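Local coordinates for cupin type-2 domain-containing protein (Burkholderia xenovorans, PDB 2O8Q), which is of unknown function but has a cupin-like fold and binds a nickel ion in the crystal, consistent with a metal-dependent cupin, at residues H61-G64 / F65-F68; F77-E80 / D81-A84; L104-S107 / D108-V112. All coordinates share one frame; numbering follows the deposited sequence.

Contact 1 of 3, residues H61-G64 / F65-F68; sequences HTVG and FQLF. With NI (nickel (II) ion), chain C.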
loop_
_atom_site.group_PDB
_atom_site.type_symbol
_atom_site.label_atom_id
_atom_site.label_comp_id
_atom_site.label_asym_id
_atom_site.label_seq_id
_atom_site.Cartn_x
_atom_site.Cartn_y
_atom_site.Cartn_z
ATOM N N HIS A 61 11.068 -12.489 1.067
ATOM C CA HIS A 61 11.294 -11.041 1.062
ATOM C C HIS A 61 10.333 -10.353 2.007
ATOM O O HIS A 61 9.168 -10.737 2.077
ATOM C CB HIS A 61 11.127 -10.453 -0.332
ATOM C CG HIS A 61 11.909 -11.174 -1.380
ATOM N ND1 HIS A 61 13.285 -11.152 -1.436
ATOM C CD2 HIS A 61 11.486 -11.935 -2.411
ATOM C CE1 HIS A 61 13.685 -11.913 -2.453
ATOM N NE2 HIS A 61 12.611 -12.409 -3.056
ATOM N N THR A 62 10.802 -9.290 2.663
ATOM C CA THR A 62 9.935 -8.530 3.596
ATOM C C THR A 62 9.120 -7.482 2.835
ATOM O O THR A 62 9.337 -6.281 2.950
ATOM C CB THR A 62 10.740 -7.904 4.795
ATOM O OG1 THR A 62 11.618 -6.850 4.320
ATOM C CG2 THR A 62 11.487 -8.904 5.501
ATOM N N VAL A 63 8.220 -7.932 2.002
ATOM C CA VAL A 63 7.462 -7.084 1.140
ATOM C C VAL A 63 6.004 -7.161 1.497
ATOM O O VAL A 63 5.530 -8.227 2.033
ATOM C CB VAL A 63 7.611 -7.510 -0.364
ATOM C CG1 VAL A 63 8.987 -7.245 -0.800
ATOM C CG2 VAL A 63 7.155 -8.953 -0.639
ATOM N N GLY A 64 5.278 -6.067 1.231
ATOM C CA GLY A 64 3.851 -6.128 1.213
ATOM C C GLY A 64 3.728 -6.676 -0.231
ATOM O O GLY A 64 3.983 -7.874 -0.515
ATOM N N PHE A 65 3.560 -5.786 -1.165
ATOM C CA PHE A 65 3.121 -6.082 -2.491
ATOM C C PHE A 65 4.318 -6.523 -3.325
ATOM O O PHE A 65 5.383 -5.890 -3.261
ATOM C CB PHE A 65 2.496 -4.836 -3.127
ATOM C CG PHE A 65 1.992 -5.071 -4.502
ATOM C CD1 PHE A 65 0.880 -5.890 -4.702
ATOM C CD2 PHE A 65 2.658 -4.557 -5.593
ATOM C CE1 PHE A 65 0.430 -6.169 -5.970
ATOM C CE2 PHE A 65 2.182 -4.841 -6.882
ATOM C CZ PHE A 65 1.081 -5.606 -7.053
ATOM N N GLN A 66 4.140 -7.592 -4.092
ATOM C CA GLN A 66 5.174 -7.978 -5.004
ATOM C C GLN A 66 4.613 -8.677 -6.265
ATOM O O GLN A 66 3.937 -9.679 -6.168
ATOM C CB GLN A 66 6.164 -8.929 -4.300
ATOM C CG GLN A 66 7.355 -9.274 -5.175
ATOM C CD GLN A 66 8.447 -9.981 -4.367
ATOM O OE1 GLN A 66 8.144 -10.925 -3.621
ATOM N NE2 GLN A 66 9.718 -9.518 -4.532
ATOM N N LEU A 67 4.926 -8.107 -7.435
ATOM C CA LEU A 67 4.449 -8.658 -8.706
ATOM C C LEU A 67 5.540 -8.694 -9.738
ATOM O O LEU A 67 6.289 -7.720 -9.862
ATOM C CB LEU A 67 3.331 -7.754 -9.280
ATOM C CG LEU A 67 2.638 -8.167 -10.585
ATOM C CD1 LEU A 67 1.907 -9.519 -10.521
ATOM C CD2 LEU A 67 1.643 -7.065 -11.029
ATOM N N PHE A 68 5.643 -9.798 -10.491
ATOM C CA PHE A 68 6.548 -9.904 -11.631
ATOM C C PHE A 68 5.720 -10.051 -12.899
ATOM O O PHE A 68 4.701 -10.781 -12.915
ATOM C CB PHE A 68 7.415 -11.160 -11.512
ATOM C CG PHE A 68 8.379 -11.063 -10.369
ATOM C CD1 PHE A 68 9.585 -10.382 -10.502
ATOM C CD2 PHE A 68 8.017 -11.492 -9.118
ATOM C CE1 PHE A 68 10.429 -10.228 -9.424
ATOM C CE2 PHE A 68 8.873 -11.325 -8.062
ATOM C CZ PHE A 68 10.053 -10.690 -8.200
HETATM NI NI NI C . 12.798 -13.879 -4.519
HETATM O O HOH W 1 2.467 -9.270 -2.240
HETATM O O HOH W 2 11.566 -12.636 -5.726
HETATM O O HOH W 3 14.573 -12.933 -5.280
HETATM O O HOH W 4 13.027 -15.159 -6.232
#
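The imidazole of H61 and the amide of Q66 meet nearly at right angles, their planes 86° apart, with H61 CD2 3.7 Å from Q66 NE2. No hydrogen bond joins them. Q66 NE2 donates to E114, and H61 ND1 is hydrogen-bonded to T123 OG1, which, together with the nickel bond at NE2, holds the ring's rotation.

Metal coordination occupies the other ring nitrogen: H61 NE2 lies 2.1 Å from the nickel. H59, H101 and three waters complete six ligands.

V63 supplies van der Waals packing: its CG2 branch sits 3.8 Å from Q66 CB, the apolar touch, and 3.7 Å from Q66 OE1, the two side chains crossing at about a right angle. Q66 reaches past it because CG stands anti to the backbone N (chi1 -175°) and the chain stays extended to the amide.

Backbone polarity is bridged by water 1, which donates to G64 O at 2.7 Å and accepts a weak bond from Q66 N. Here G64 and F65 both face S117 in a classic beta bulge.

The result is a cupin metal histidine held between nickel and T123 and packed beside an amide bound to E114.

Contact 2 of 3, residues F77-E80 / D81-A84; sequences FEYE and DIGA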
loop_
_atom_site.group_PDB
_atom_site.type_symbol
_atom_site.label_atom_id
_atom_site.label_comp_id
_atom_site.label_asym_id
_atom_site.label_seq_id
_atom_site.Cartn_x
_atom_site.Cartn_y
_atom_site.Cartn_z
ATOM N N PHE A 77 10.052 -20.415 -11.439
ATOM C CA PHE A 77 10.045 -20.198 -10.012
ATOM C C PHE A 77 9.464 -21.426 -9.342
ATOM O O PHE A 77 8.867 -22.324 -9.976
ATOM C CB PHE A 77 9.110 -19.030 -9.695
ATOM C CG PHE A 77 9.587 -17.688 -10.225
ATOM C CD1 PHE A 77 10.851 -17.238 -9.925
ATOM C CD2 PHE A 77 8.731 -16.862 -10.943
ATOM C CE1 PHE A 77 11.293 -15.989 -10.386
ATOM C CE2 PHE A 77 9.147 -15.594 -11.367
ATOM C CZ PHE A 77 10.409 -15.161 -11.098
ATOM N N GLU A 78 9.691 -21.556 -8.039
ATOM C CA GLU A 78 9.055 -22.590 -7.251
ATOM C C GLU A 78 8.550 -21.940 -5.974
ATOM O O GLU A 78 9.255 -21.154 -5.357
ATOM C CB GLU A 78 9.992 -23.762 -6.920
ATOM C CG GLU A 78 9.264 -24.927 -6.325
ATOM C CD GLU A 78 10.172 -26.077 -5.898
ATOM O OE1 GLU A 78 11.393 -26.014 -6.176
ATOM O OE2 GLU A 78 9.646 -27.046 -5.296
ATOM N N TYR A 79 7.321 -22.307 -5.612
ATOM C CA TYR A 79 6.646 -21.727 -4.479
ATOM C C TYR A 79 6.265 -22.761 -3.475
ATOM O O TYR A 79 5.931 -23.879 -3.836
ATOM C CB TYR A 79 5.371 -20.991 -4.902
ATOM C CG TYR A 79 5.716 -19.828 -5.772
ATOM C CD1 TYR A 79 6.154 -18.575 -5.244
ATOM C CD2 TYR A 79 5.620 -19.928 -7.183
ATOM C CE1 TYR A 79 6.529 -17.565 -6.052
ATOM C CE2 TYR A 79 6.002 -18.897 -7.976
ATOM C CZ TYR A 79 6.404 -17.682 -7.421
ATOM O OH TYR A 79 6.786 -16.655 -8.214
ATOM N N GLU A 80 6.274 -22.375 -2.207
ATOM C CA GLU A 80 5.869 -23.319 -1.193
ATOM C C GLU A 80 4.422 -23.769 -1.493
ATOM O O GLU A 80 4.146 -24.984 -1.555
ATOM C CB GLU A 80 6.018 -22.726 0.209
ATOM C CG GLU A 80 6.019 -23.802 1.289
ATOM C CD GLU A 80 6.018 -23.275 2.683
ATOM O OE1 GLU A 80 6.038 -22.045 2.869
ATOM O OE2 GLU A 80 5.986 -24.107 3.615
ATOM N N ASP A 81 3.531 -22.809 -1.771
ATOM C CA ASP A 81 2.091 -23.112 -1.921
ATOM C C ASP A 81 1.675 -23.800 -3.205
ATOM O O ASP A 81 0.918 -24.784 -3.146
ATOM C CB ASP A 81 1.139 -21.921 -1.610
ATOM C CG ASP A 81 1.442 -20.641 -2.366
ATOM O OD1 ASP A 81 2.495 -20.549 -3.084
ATOM O OD2 ASP A 81 0.622 -19.690 -2.194
ATOM N N ILE A 82 2.192 -23.346 -4.351
ATOM C CA ILE A 82 1.745 -23.893 -5.663
ATOM C C ILE A 82 2.782 -24.691 -6.480
ATOM O O ILE A 82 2.457 -25.168 -7.561
ATOM C CB ILE A 82 1.161 -22.768 -6.599
ATOM C CG1 ILE A 82 2.235 -21.746 -6.957
ATOM C CG2 ILE A 82 -0.012 -22.040 -5.928
ATOM C CD1 ILE A 82 1.839 -20.745 -8.045
ATOM N N GLY A 83 4.029 -24.814 -6.010
ATOM C CA GLY A 83 5.031 -25.657 -6.690
ATOM C C GLY A 83 5.780 -24.877 -7.765
ATOM O O GLY A 83 5.835 -23.665 -7.708
ATOM N N ALA A 84 6.339 -25.598 -8.733
ATOM C CA ALA A 84 7.098 -24.993 -9.822
ATOM C C ALA A 84 6.167 -24.385 -10.846
ATOM O O ALA A 84 5.086 -24.931 -11.163
ATOM C CB ALA A 84 8.046 -26.021 -10.469
#
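Two backbone hydrogen bonds join Y79 to G83, an antiparallel hydrogen-bonded pair at the tip of the hairpin formed by strands 74-79 and 83-88. Y79 N donates to G83 O over 2.9 Å with an N-H...O angle of 154°, but approaches from above the carbonyl plane, 52° out of it. The return bond, G83 N to Y79 O, is 3.0 Å long, and its donor is tilted less from the carbonyl plane. E78 and A84 form the next, non-hydrogen-bonded pair. CA-H...O contacts supplement it: E78 CA is 3.4 Å from G83 O, and A84 CA is 3.2 Å from F77 O. Thus G83 O receives both a conventional N-H and a C-H.

Within the turn, I82 N makes a weak bond to D81 OD1 at 3.1 Å. With chi1 at 53°, the D81 carboxylate turns back over its own backbone, which also sets OD1 3.4 Å from Y79 CB. The same oxygen is hydrogen-bonded to T6 OG1.

I82 lies alongside Y79 and points the same way; its CG1 is 3.8 Å from Y79 CB, and CD1 reaches the CD2 side of the ring. On the E78 and A84 face, E78 CG lies 3.8 Å from A84 N.

The remaining polar ends look to other parts of the chain: E78 OE1 forms a salt bridge with R102, E80 OE1 another with R100, and Y79 OH bonds to Q95 NE2. The chemistry implies a turn closed by main-chain bonds and fastened to its surroundings by side chains: the two glutamates tie it to R100 and to strand 101-106, whereas D81 meets the N-terminal segment through T6.

Contact 3 of 3, residues L104-S107 / D108-V112; sequences LRHS and DDLEV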
loop_
_atom_site.group_PDB
_atom_site.type_symbol
_atom_site.label_atom_id
_atom_site.label_comp_id
_atom_site.label_asym_id
_atom_site.label_seq_id
_atom_site.Cartn_x
_atom_site.Cartn_y
_atom_site.Cartn_z
ATOM N N LEU A 104 14.368 -21.312 -10.063
ATOM C CA LEU A 104 15.025 -22.546 -10.481
ATOM C C LEU A 104 15.970 -22.387 -11.656
ATOM O O LEU A 104 17.031 -23.003 -11.697
ATOM C CB LEU A 104 13.988 -23.593 -10.806
ATOM C CG LEU A 104 13.070 -24.034 -9.663
ATOM C CD1 LEU A 104 12.117 -25.176 -10.113
ATOM C CD2 LEU A 104 13.897 -24.529 -8.469
ATOM N N ARG A 105 15.584 -21.564 -12.622
ATOM C CA ARG A 105 16.365 -21.391 -13.844
ATOM C C ARG A 105 15.714 -20.323 -14.672
ATOM O O ARG A 105 14.527 -20.035 -14.487
ATOM C CB ARG A 105 16.432 -22.711 -14.648
ATOM C CG ARG A 105 15.106 -23.477 -14.806
ATOM C CD ARG A 105 15.231 -24.809 -15.514
ATOM N NE ARG A 105 16.144 -25.746 -14.876
ATOM C CZ ARG A 105 15.830 -26.522 -13.842
ATOM N NH1 ARG A 105 14.621 -26.446 -13.309
ATOM N NH2 ARG A 105 16.705 -27.379 -13.351
ATOM N N HIS A 106 16.466 -19.769 -15.624
ATOM C CA HIS A 106 15.919 -18.775 -16.553
ATOM C C HIS A 106 16.676 -18.761 -17.870
ATOM O O HIS A 106 17.792 -19.247 -17.985
ATOM C CB HIS A 106 15.916 -17.377 -15.934
ATOM C CG HIS A 106 17.268 -16.929 -15.541
ATOM N ND1 HIS A 106 17.764 -17.152 -14.275
ATOM C CD2 HIS A 106 18.260 -16.317 -16.241
ATOM C CE1 HIS A 106 19.006 -16.689 -14.214
ATOM N NE2 HIS A 106 19.327 -16.172 -15.389
ATOM N N SER A 107 16.046 -18.141 -18.858
ATOM C CA SER A 107 16.656 -17.972 -20.144
ATOM C C SER A 107 17.724 -16.840 -20.144
ATOM O O SER A 107 17.702 -15.943 -19.319
ATOM C CB SER A 107 15.587 -17.681 -21.196
ATOM O OG SER A 107 15.044 -16.385 -21.034
ATOM N N ASP A 108 18.655 -16.940 -21.118
ATOM C CA ASP A 108 19.703 -15.946 -21.242
ATOM C C ASP A 108 19.171 -14.585 -21.579
ATOM O O ASP A 108 19.852 -13.597 -21.309
ATOM C CB ASP A 108 20.677 -16.304 -22.362
ATOM C CG ASP A 108 21.597 -17.407 -21.992
ATOM O OD1 ASP A 108 21.763 -17.675 -20.764
ATOM O OD2 ASP A 108 22.181 -17.977 -22.957
ATOM N N ASP A 109 17.998 -14.543 -22.218
ATOM C CA ASP A 109 17.365 -13.296 -22.618
ATOM C C ASP A 109 16.245 -12.853 -21.663
ATOM O O ASP A 109 15.461 -11.970 -22.004
ATOM C CB ASP A 109 16.852 -13.389 -24.041
ATOM C CG ASP A 109 15.752 -14.389 -24.215
ATOM O OD1 ASP A 109 15.598 -15.311 -23.388
ATOM O OD2 ASP A 109 15.008 -14.244 -25.195
ATOM N N LEU A 110 16.146 -13.449 -20.486
ATOM C CA LEU A 110 15.087 -13.027 -19.575
ATOM C C LEU A 110 15.097 -11.508 -19.308
ATOM O O LEU A 110 16.142 -10.932 -18.975
ATOM C CB LEU A 110 15.192 -13.729 -18.218
ATOM C CG LEU A 110 14.208 -13.298 -17.113
ATOM C CD1 LEU A 110 12.815 -13.773 -17.509
ATOM C CD2 LEU A 110 14.677 -13.809 -15.742
ATOM N N GLU A 111 13.915 -10.905 -19.409
ATOM C CA GLU A 111 13.670 -9.531 -18.939
ATOM C C GLU A 111 12.337 -9.531 -18.211
ATOM O O GLU A 111 11.347 -9.968 -18.788
ATOM C CB GLU A 111 13.617 -8.585 -20.136
ATOM C CG GLU A 111 13.663 -7.105 -19.768
ATOM C CD GLU A 111 13.705 -6.194 -20.986
ATOM O OE1 GLU A 111 13.257 -6.631 -22.070
ATOM O OE2 GLU A 111 14.175 -5.048 -20.857
ATOM N N VAL A 112 12.301 -9.044 -16.971
ATOM C CA VAL A 112 11.114 -9.126 -16.147
ATOM C C VAL A 112 10.960 -7.821 -15.390
ATOM O O VAL A 112 11.925 -7.320 -14.806
ATOM C CB VAL A 112 11.166 -10.394 -15.223
ATOM C CG1 VAL A 112 12.374 -10.384 -14.326
ATOM C CG2 VAL A 112 9.849 -10.550 -14.433
HETATM O O HOH W 5 20.373 -18.252 -18.192
HETATM O O HOH W 6 21.352 -16.074 -17.972
#
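S107 and D109 are joined by a short hydrogen bond, S107 OG donating to D109 OD1 over 2.6 Å and meeting that oxygen nearly along its C-O axis. Both side chains curl over their own backbone to make it: S107 has OG between the backbone N and the carbonyl carbon (chi1 71°), and D109 places CG likewise. S107 OG is also hydrogen-bonded to W74 N, so one hydroxyl serves the turn and strand 74-79 together.

The main-chain bond of the turn runs from L110 N to S107 O, 3.2 Å long with an N-H...O angle of 164°. It closes a type I beta turn from S107 to L110, although the donor stands above the carbonyl plane, 70° out of it.

Water supplies a further polar connection. Water 5 lies 2.8 Å from H106 O and 3.0 Å from D108 OD1, within bonding distance of both. Water 6 lies near the same carboxylate oxygen and makes a weak hydrogen bond with H106 NE2. The other ring nitrogen, H106 ND1, is hydrogen-bonded to E103 OE2.

Apolar packing comes from L110. L110 CD2 lies 3.8 Å from H106 CB, the two side chains crossing at about a right angle, while L110 also packs on V70 and V75.

Earlier on strand 101-106, L104 and R105 both face E76 in a classic beta bulge. Strands 101-106 and 111-116 are thus tightly connected, with a serine-aspartate bond across the polar side of the turn and a buried leucine directed inward.

From the N terminus the three contacts follow in series, none nested in or crossing another. Contact 1 closes the bulged passage from strand 59-61 into strand 66-72; contact 2 closes the hairpin of strands 74-79 and 83-88; contact 3 turns the chain from strand 101-106 into 111-116. Contacts 1 and 3 lie on opposite sides of the chain's centre, their centres about 19 Å apart, yet meet on neighbouring strands where F68 packs on V112. Contacts 2 and 3 touch within the three-stranded sheet through E78 and A84 against L104. Because 111-116 belongs to the six-stranded sheet, contact 3 connects the three-stranded and six-stranded sheets of the cupin-like fold.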